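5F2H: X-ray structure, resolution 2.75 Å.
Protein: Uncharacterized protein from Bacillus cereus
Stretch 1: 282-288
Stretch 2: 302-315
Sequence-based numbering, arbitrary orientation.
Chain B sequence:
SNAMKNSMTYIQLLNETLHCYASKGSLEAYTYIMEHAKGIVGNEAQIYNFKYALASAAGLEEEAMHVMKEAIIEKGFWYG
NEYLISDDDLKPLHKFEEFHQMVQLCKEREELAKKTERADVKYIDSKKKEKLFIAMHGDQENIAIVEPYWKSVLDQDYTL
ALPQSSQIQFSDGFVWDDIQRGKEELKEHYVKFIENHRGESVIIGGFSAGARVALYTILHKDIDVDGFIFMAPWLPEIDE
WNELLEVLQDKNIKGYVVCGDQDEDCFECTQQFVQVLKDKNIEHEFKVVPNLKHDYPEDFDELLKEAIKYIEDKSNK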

ATOM      1  N   ILE B 282      13.845   7.142  24.506  1.00102.52           N
ATOM      2  CA  ILE B 282      13.558   6.761  23.120  1.00 98.84           C
ATOM      3  C   ILE B 282      12.351   5.842  23.148  1.00 99.11           C
ATOM      4  O   ILE B 282      12.389   4.803  23.805  1.00 99.96           O
ATOM      5  CB  ILE B 282      14.724   5.972  22.499  1.00 95.51           C
ATOM      6  CG1 ILE B 282      16.068   6.680  22.722  1.00 96.09           C
ATOM      7  CG2 ILE B 282      14.452   5.726  21.024  1.00 92.96           C
ATOM      8  CD1 ILE B 282      16.168   8.027  22.056  1.00 97.09           C
ATOM      9  N   GLU B 283      11.291   6.183  22.421  1.00101.72           N
ATOM     10  CA  GLU B 283      10.093   5.338  22.427  1.00102.96           C
ATOM     11  C   GLU B 283      10.509   3.919  21.956  1.00 97.87           C
ATOM     12  O   GLU B 283      11.099   3.746  20.889  1.00 95.45           O
ATOM     13  CB  GLU B 283       8.958   5.947  21.587  1.00106.67           C
ATOM     14  CG  GLU B 283       7.578   5.428  21.980  1.00113.03           C
ATOM     15  CD  GLU B 283       6.437   6.103  21.228  1.00116.10           C
ATOM     16  OE1 GLU B 283       6.710   7.013  20.412  1.00115.08           O
ATOM     17  OE2 GLU B 283       5.264   5.735  21.471  1.00115.42           O
ATOM     18  N   HIS B 284      10.275   2.911  22.788  1.00 96.53           N
ATOM     19  CA  HIS B 284      10.645   1.548  22.422  1.00 96.06           C
ATOM     20  C   HIS B 284       9.878   0.546  23.263  1.00 99.61           C
ATOM     21  O   HIS B 284       9.056   0.923  24.099  1.00108.51           O
ATOM     22  CB  HIS B 284      12.136   1.309  22.649  1.00 93.63           C
ATOM     23  CG  HIS B 284      12.520   1.234  24.092  1.00 97.91           C
ATOM     24  ND1 HIS B 284      12.921   2.334  24.819  1.00100.00           N
ATOM     25  CD2 HIS B 284      12.561   0.184  24.947  1.00 97.43           C
ATOM     26  CE1 HIS B 284      13.199   1.964  26.057  1.00102.24           C
ATOM     27  NE2 HIS B 284      12.984   0.666  26.161  1.00100.54           N
ATOM     28  N   GLU B 285      10.165  -0.734  23.048  1.00 97.55           N
ATOM     29  CA  GLU B 285       9.517  -1.793  23.799  1.00100.39           C
ATOM     30  C   GLU B 285      10.379  -3.055  23.815  1.00 93.84           C
ATOM     31  O   GLU B 285      10.655  -3.643  22.778  1.00 92.86           O
ATOM     32  CB  GLU B 285       8.124  -2.057  23.241  1.00109.14           C
ATOM     33  CG  GLU B 285       7.354  -3.127  23.990  1.00119.76           C
ATOM     34  CD  GLU B 285       5.911  -3.212  23.548  1.00127.78           C
ATOM     35  OE1 GLU B 285       5.359  -2.175  23.114  1.00130.56           O
ATOM     36  OE2 GLU B 285       5.319  -4.304  23.687  1.00138.58           O
ATOM     37  N   PHE B 286      10.813  -3.447  25.009  1.00 92.68           N
ATOM     38  CA  PHE B 286      11.658  -4.621  25.198  1.00 88.22           C
ATOM     39  C   PHE B 286      10.842  -5.783  25.686  1.00 89.27           C
ATOM     40  O   PHE B 286      10.011  -5.637  26.583  1.00 94.48           O
ATOM     41  CB  PHE B 286      12.790  -4.301  26.164  1.00 87.56           C
ATOM     42  CG  PHE B 286      13.628  -5.479  26.544  1.00 85.98           C
ATOM     43  CD1 PHE B 286      14.193  -6.293  25.569  1.00 82.88           C
ATOM     44  CD2 PHE B 286      14.032  -5.647  27.861  1.00 87.80           C
ATOM     45  CE1 PHE B 286      15.022  -7.347  25.916  1.00 82.02           C
ATOM     46  CE2 PHE B 286      14.880  -6.681  28.217  1.00 87.78           C
ATOM     47  CZ  PHE B 286      15.375  -7.536  27.242  1.00 86.36           C
ATOM     48  N   LYS B 287      11.087  -6.943  25.095  1.00 87.78           N
ATOM     49  CA  LYS B 287      10.348  -8.112  25.466  1.00 88.51           C
ATOM     50  C   LYS B 287      11.266  -9.283  25.719  1.00 84.35           C
ATOM     51  O   LYS B 287      12.000  -9.727  24.847  1.00 81.40           O
ATOM     52  CB  LYS B 287       9.311  -8.421  24.389  1.00 94.50           C
ATOM     53  CG  LYS B 287       8.350  -9.519  24.797  1.00104.09           C
ATOM     54  CD  LYS B 287       7.153  -9.599  23.867  1.00106.63           C
ATOM     55  CE  LYS B 287       6.172 -10.663  24.332  1.00107.97           C
ATOM     56  NZ  LYS B 287       5.700 -10.442  25.727  1.00111.91           N
ATOM     57  N   VAL B 288      11.233  -9.764  26.947  1.00 87.52           N
ATOM     58  CA  VAL B 288      12.043 -10.895  27.341  1.00 90.16           C
ATOM     59  C   VAL B 288      11.178 -12.139  27.200  1.00 95.43           C
ATOM     60  O   VAL B 288      10.052 -12.177  27.706  1.00101.87           O
ATOM     61  CB  VAL B 288      12.477 -10.769  28.806  1.00 91.29           C
ATOM     62  CG1 VAL B 288      13.266 -11.995  29.242  1.00 90.56           C
ATOM     63  CG2 VAL B 288      13.289  -9.496  28.994  1.00 92.36           C
ATOM     64  N   GLU B 302       4.607 -13.634  15.073  1.00 86.58           N
ATOM     65  CA  GLU B 302       3.530 -12.920  15.756  1.00 89.70           C
ATOM     66  C   GLU B 302       4.084 -11.661  16.393  1.00 87.87           C
ATOM     67  O   GLU B 302       3.415 -10.633  16.424  1.00 88.75           O
ATOM     68  CB  GLU B 302       2.848 -13.793  16.811  1.00 95.06           C
ATOM     69  CG  GLU B 302       2.014 -14.907  16.221  1.00102.29           C
ATOM     70  CD  GLU B 302       0.841 -14.379  15.395  1.00109.91           C
ATOM     71  OE1 GLU B 302       0.609 -13.147  15.374  1.00114.12           O
ATOM     72  OE2 GLU B 302       0.128 -15.200  14.777  1.00108.45           O
ATOM     73  N   LEU B 303       5.303 -11.744  16.915  1.00 86.97           N
ATOM     74  CA  LEU B 303       5.936 -10.583  17.516  1.00 82.97           C
ATOM     75  C   LEU B 303       6.165  -9.579  16.409  1.00 79.26           C
ATOM     76  O   LEU B 303       5.929  -8.392  16.615  1.00 79.08           O
ATOM     77  CB  LEU B 303       7.246 -10.933  18.200  1.00 82.50           C
ATOM     78  CG  LEU B 303       7.145 -11.969  19.324  1.00 87.62           C
ATOM     79  CD1 LEU B 303       8.522 -12.229  19.913  1.00 84.70           C
ATOM     80  CD2 LEU B 303       6.169 -11.531  20.408  1.00 89.66           C
ATOM     81  N   LEU B 304       6.616 -10.049  15.239  1.00 77.08           N
ATOM     82  CA  LEU B 304       6.830  -9.152  14.091  1.00 79.23           C
ATOM     83  C   LEU B 304       5.571  -8.378  13.738  1.00 83.97           C
ATOM     84  O   LEU B 304       5.658  -7.241  13.271  1.00 88.00           O
ATOM     85  CB  LEU B 304       7.305  -9.886  12.843  1.00 76.61           C
ATOM     86  CG  LEU B 304       8.743 -10.358  12.718  1.00 74.05           C
ATOM     87  CD1 LEU B 304       8.932 -11.154  11.434  1.00 72.85           C
ATOM     88  CD2 LEU B 304       9.651  -9.142  12.709  1.00 74.83           C
ATOM     89  N   LYS B 305       4.410  -9.005  13.918  1.00 86.50           N
ATOM     90  CA  LYS B 305       3.149  -8.336  13.632  1.00 90.63           C
ATOM     91  C   LYS B 305       3.030  -7.140  14.589  1.00 91.08           C
ATOM     92  O   LYS B 305       2.865  -6.004  14.136  1.00 91.07           O
ATOM     93  CB  LYS B 305       1.973  -9.300  13.765  1.00 92.79           C
ATOM     94  CG  LYS B 305       0.641  -8.696  13.363  1.00 97.96           C
ATOM     95  CD  LYS B 305      -0.492  -9.707  13.314  1.00102.13           C
ATOM     96  CE  LYS B 305      -0.259 -10.743  12.222  1.00103.90           C
ATOM     97  NZ  LYS B 305      -1.403 -11.684  12.096  1.00108.69           N
ATOM     98  N   GLU B 306       3.139  -7.393  15.898  1.00 90.63           N
ATOM     99  CA  GLU B 306       3.080  -6.315  16.903  1.00 88.73           C
ATOM    100  C   GLU B 306       4.102  -5.225  16.624  1.00 81.10           C
ATOM    101  O   GLU B 306       3.789  -4.050  16.623  1.00 78.07           O
ATOM    102  CB  GLU B 306       3.417  -6.790  18.320  1.00 91.49           C
ATOM    103  CG  GLU B 306       2.384  -7.563  19.107  1.00 96.59           C
ATOM    104  CD  GLU B 306       2.845  -7.756  20.557  1.00100.05           C
ATOM    105  OE1 GLU B 306       2.046  -8.215  21.407  1.00104.16           O
ATOM    106  OE2 GLU B 306       4.004  -7.386  20.868  1.00100.68           O
ATOM    107  N   ALA B 307       5.348  -5.645  16.459  1.00 78.19           N
ATOM    108  CA  ALA B 307       6.451  -4.733  16.202  1.00 74.22           C
ATOM    109  C   ALA B 307       6.118  -3.750  15.098  1.00 75.08           C
ATOM    110  O   ALA B 307       6.228  -2.548  15.269  1.00 73.06           O
ATOM    111  CB  ALA B 307       7.697  -5.522  15.854  1.00 70.42           C
ATOM    112  N   ILE B 308       5.688  -4.266  13.961  1.00 80.31           N
ATOM    113  CA  ILE B 308       5.348  -3.405  12.849  1.00 83.20           C
ATOM    114  C   ILE B 308       4.158  -2.513  13.194  1.00 88.67           C
ATOM    115  O   ILE B 308       4.158  -1.324  12.861  1.00 94.13           O
ATOM    116  CB  ILE B 308       5.124  -4.223  11.571  1.00 82.44           C
ATOM    117  CG1 ILE B 308       6.450  -4.878  11.170  1.00 77.72           C
ATOM    118  CG2 ILE B 308       4.623  -3.331  10.439  1.00 87.44           C
ATOM    119  CD1 ILE B 308       6.397  -5.666   9.882  1.00 77.87           C
ATOM    120  N   LYS B 309       3.148  -3.080  13.853  1.00 94.82           N
ATOM    121  CA  LYS B 309       1.971  -2.299  14.256  1.00 99.30           C
ATOM    122  C   LYS B 309       2.470  -1.133  15.057  1.00 93.73           C
ATOM    123  O   LYS B 309       2.226   0.014  14.720  1.00 96.58           O
ATOM    124  CB  LYS B 309       0.982  -3.116  15.095  1.00106.07           C
ATOM    125  CG  LYS B 309       0.147  -4.128  14.323  1.00110.65           C
ATOM    126  CD  LYS B 309      -0.606  -5.068  15.256  1.00115.80           C
ATOM    127  CE  LYS B 309      -1.498  -4.359  16.268  1.00119.13           C
ATOM    128  NZ  LYS B 309      -2.126  -5.353  17.181  1.00121.07           N
ATOM    129  N   TYR B 310       3.229  -1.457  16.089  1.00 92.31           N
ATOM    130  CA  TYR B 310       3.828  -0.474  16.973  1.00 92.98           C
ATOM    131  C   TYR B 310       4.623   0.579  16.222  1.00 90.02           C
ATOM    132  O   TYR B 310       4.297   1.759  16.292  1.00 88.24           O
ATOM    133  CB  TYR B 310       4.737  -1.194  17.968  1.00 92.18           C
ATOM    134  CG  TYR B 310       5.547  -0.298  18.866  1.00 95.11           C
ATOM    135  CD1 TYR B 310       4.988   0.282  20.001  1.00100.02           C
ATOM    136  CD2 TYR B 310       6.901  -0.097  18.624  1.00 97.96           C
ATOM    137  CE1 TYR B 310       5.745   1.080  20.841  1.00103.77           C
ATOM    138  CE2 TYR B 310       7.669   0.697  19.459  1.00 99.61           C
ATOM    139  CZ  TYR B 310       7.091   1.286  20.563  1.00103.59           C
ATOM    140  OH  TYR B 310       7.864   2.078  21.388  1.00106.22           O
ATOM    141  N   ILE B 311       5.625   0.131  15.467  1.00 89.60           N
ATOM    142  CA  ILE B 311       6.514   1.021  14.710  1.00 93.56           C
ATOM    143  C   ILE B 311       5.854   2.046  13.821  1.00101.94           C
ATOM    144  O   ILE B 311       6.060   3.244  13.990  1.00103.44           O
ATOM    145  CB  ILE B 311       7.567   0.238  13.883  1.00 87.56           C
ATOM    146  CG1 ILE B 311       8.560  -0.422  14.839  1.00 83.57           C
ATOM    147  CG2 ILE B 311       8.336   1.165  12.937  1.00 84.02           C
ATOM    148  CD1 ILE B 311       9.627  -1.240  14.158  1.00 82.29           C
ATOM    149  N   GLU B 312       5.052   1.628  12.868  1.00112.22           N
ATOM    150  CA  GLU B 312       4.501   2.676  12.060  1.00127.28           C
ATOM    151  C   GLU B 312       3.016   2.744  11.806  1.00133.51           C
ATOM    152  O   GLU B 312       2.470   3.827  11.600  1.00128.61           O
ATOM    153  CB  GLU B 312       4.944   2.568  10.600  1.00136.06           C
ATOM    154  CG  GLU B 312       4.775   3.892   9.863  1.00141.13           C
ATOM    155  CD  GLU B 312       5.626   5.009  10.476  1.00138.26           C
ATOM    156  OE1 GLU B 312       6.517   4.723  11.309  1.00127.09           O
ATOM    157  OE2 GLU B 312       5.420   6.184  10.116  1.00139.08           O
ATOM    158  N   ASP B 313       2.370   1.586  11.891  1.00141.19           N
ATOM    159  CA  ASP B 313       0.915   1.435  11.956  1.00151.29           C
ATOM    160  C   ASP B 313       0.423   2.462  13.003  1.00155.94           C
ATOM    161  O   ASP B 313      -0.394   3.332  12.674  1.00160.69           O
ATOM    162  CB  ASP B 313       0.581  -0.053  12.148  1.00148.95           C
ATOM    163  CG  ASP B 313      -0.903  -0.347  12.164  1.00148.08           C
ATOM    164  OD1 ASP B 313      -1.715   0.555  11.888  1.00149.43           O
ATOM    165  OD2 ASP B 313      -1.254  -1.513  12.429  1.00147.09           O
ATOM    166  N   LYS B 314       0.930   2.398  14.238  1.00150.53           N
ATOM    167  CA  LYS B 314       0.401   3.252  15.308  1.00148.23           C
ATOM    168  C   LYS B 314       0.437   4.722  14.890  1.00147.90           C
ATOM    169  O   LYS B 314      -0.600   5.387  14.851  1.00152.40           O
ATOM    170  CB  LYS B 314       1.164   3.099  16.630  1.00144.50           C
ATOM    171  CG  LYS B 314       0.598   4.020  17.709  1.00146.15           C
ATOM    172  CD  LYS B 314       1.378   4.040  19.012  1.00142.87           C
ATOM    173  CE  LYS B 314       0.772   5.077  19.951  1.00144.26           C
ATOM    174  NZ  LYS B 314       1.508   5.225  21.234  1.00143.29           N
ATOM    175  N   SER B 315       1.634   5.220  14.585  1.00138.51           N
ATOM    176  CA  SER B 315       1.813   6.612  14.181  1.00137.20           C
ATOM    177  C   SER B 315       2.808   6.730  13.025  1.00133.43           C
ATOM    178  O   SER B 315       3.677   7.604  13.014  1.00126.82           O
ATOM    179  CB  SER B 315       2.284   7.432  15.384  1.00138.10           C
ATOM    180  OG  SER B 315       3.498   6.916  15.898  1.00132.01           O
TER

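A helix that packs alongside a strand need not do so with a continuous hydrophobic seam; where the two backbones stay far apart, a few long side chains can bridge the gap. The pairing of the helix that runs through stretch 2 beside strand 284-288 in this Bacillus cereus protein illustrates the principle. The two axes run nearly antiparallel, at 166°, and approach no closer than 10.2 Å, so that the earlier residues of the helical stretch lie by the later strand residues and the later ones by the earlier strand residues. Only 308 Å² is buried, both sides summed.

Along the helix, the first residue to reach across is Leu303. Its CD2 lies 4.0 Å from CE of Lys287, an apolar contact made by the aliphatic part of a lysine whose chain is extended through chi3 before turning at chi4. The charged end of the lysine can thus stay apart while its methylenes cover the leucine, which is buried.

One turn later comes Glu306, whose OE2 stands 4.4 Å from OE2 of Glu285. These are like charges, and the approach should not be read as an attraction; OE2 of Glu306 is hydrogen-bonded elsewhere in the structure. Ala307 is near the strand in backbone register, its CA 8.7 Å from CA of Glu285, but its short side chain points sideways and makes no contact.

Tyr310 dominates the interface, with 94 Å² covered by the other stretch. Its t rotamer carries the ring across the gap, and Glu285 OE1 approaches CD1 of Tyr310 at 4.0 Å, obliquely to the ring. The hydroxyl reaches the backbone around Glu283 and His284: OH of Tyr310 is 3.3 Å from C of Glu283 and 3.4 Å from its CG. It is also 2.9 Å from N of His284, yet the angle is poor and this short distance is not a hydrogen bond, a reminder that proximity alone does not establish one. The imidazole of His284 is engaged within its own stretch, where ND1 donates to O of Ile282 at 2.7 Å; its CA-to-CB bond points away from the helix, leaving the backbone to meet the tyrosine.

Tyr310 lies within a wider pi-type turn at 309-313, and N of Lys314 donates to O of Lys309 at 2.8 Å. The CA-to-CB bond of Lys314 points toward the other stretch, and its all-t side chain places NZ 3.8 Å from OE2 of Glu283, a long salt bridge. Glu283 therefore meets two partners, Tyr310 and Lys314.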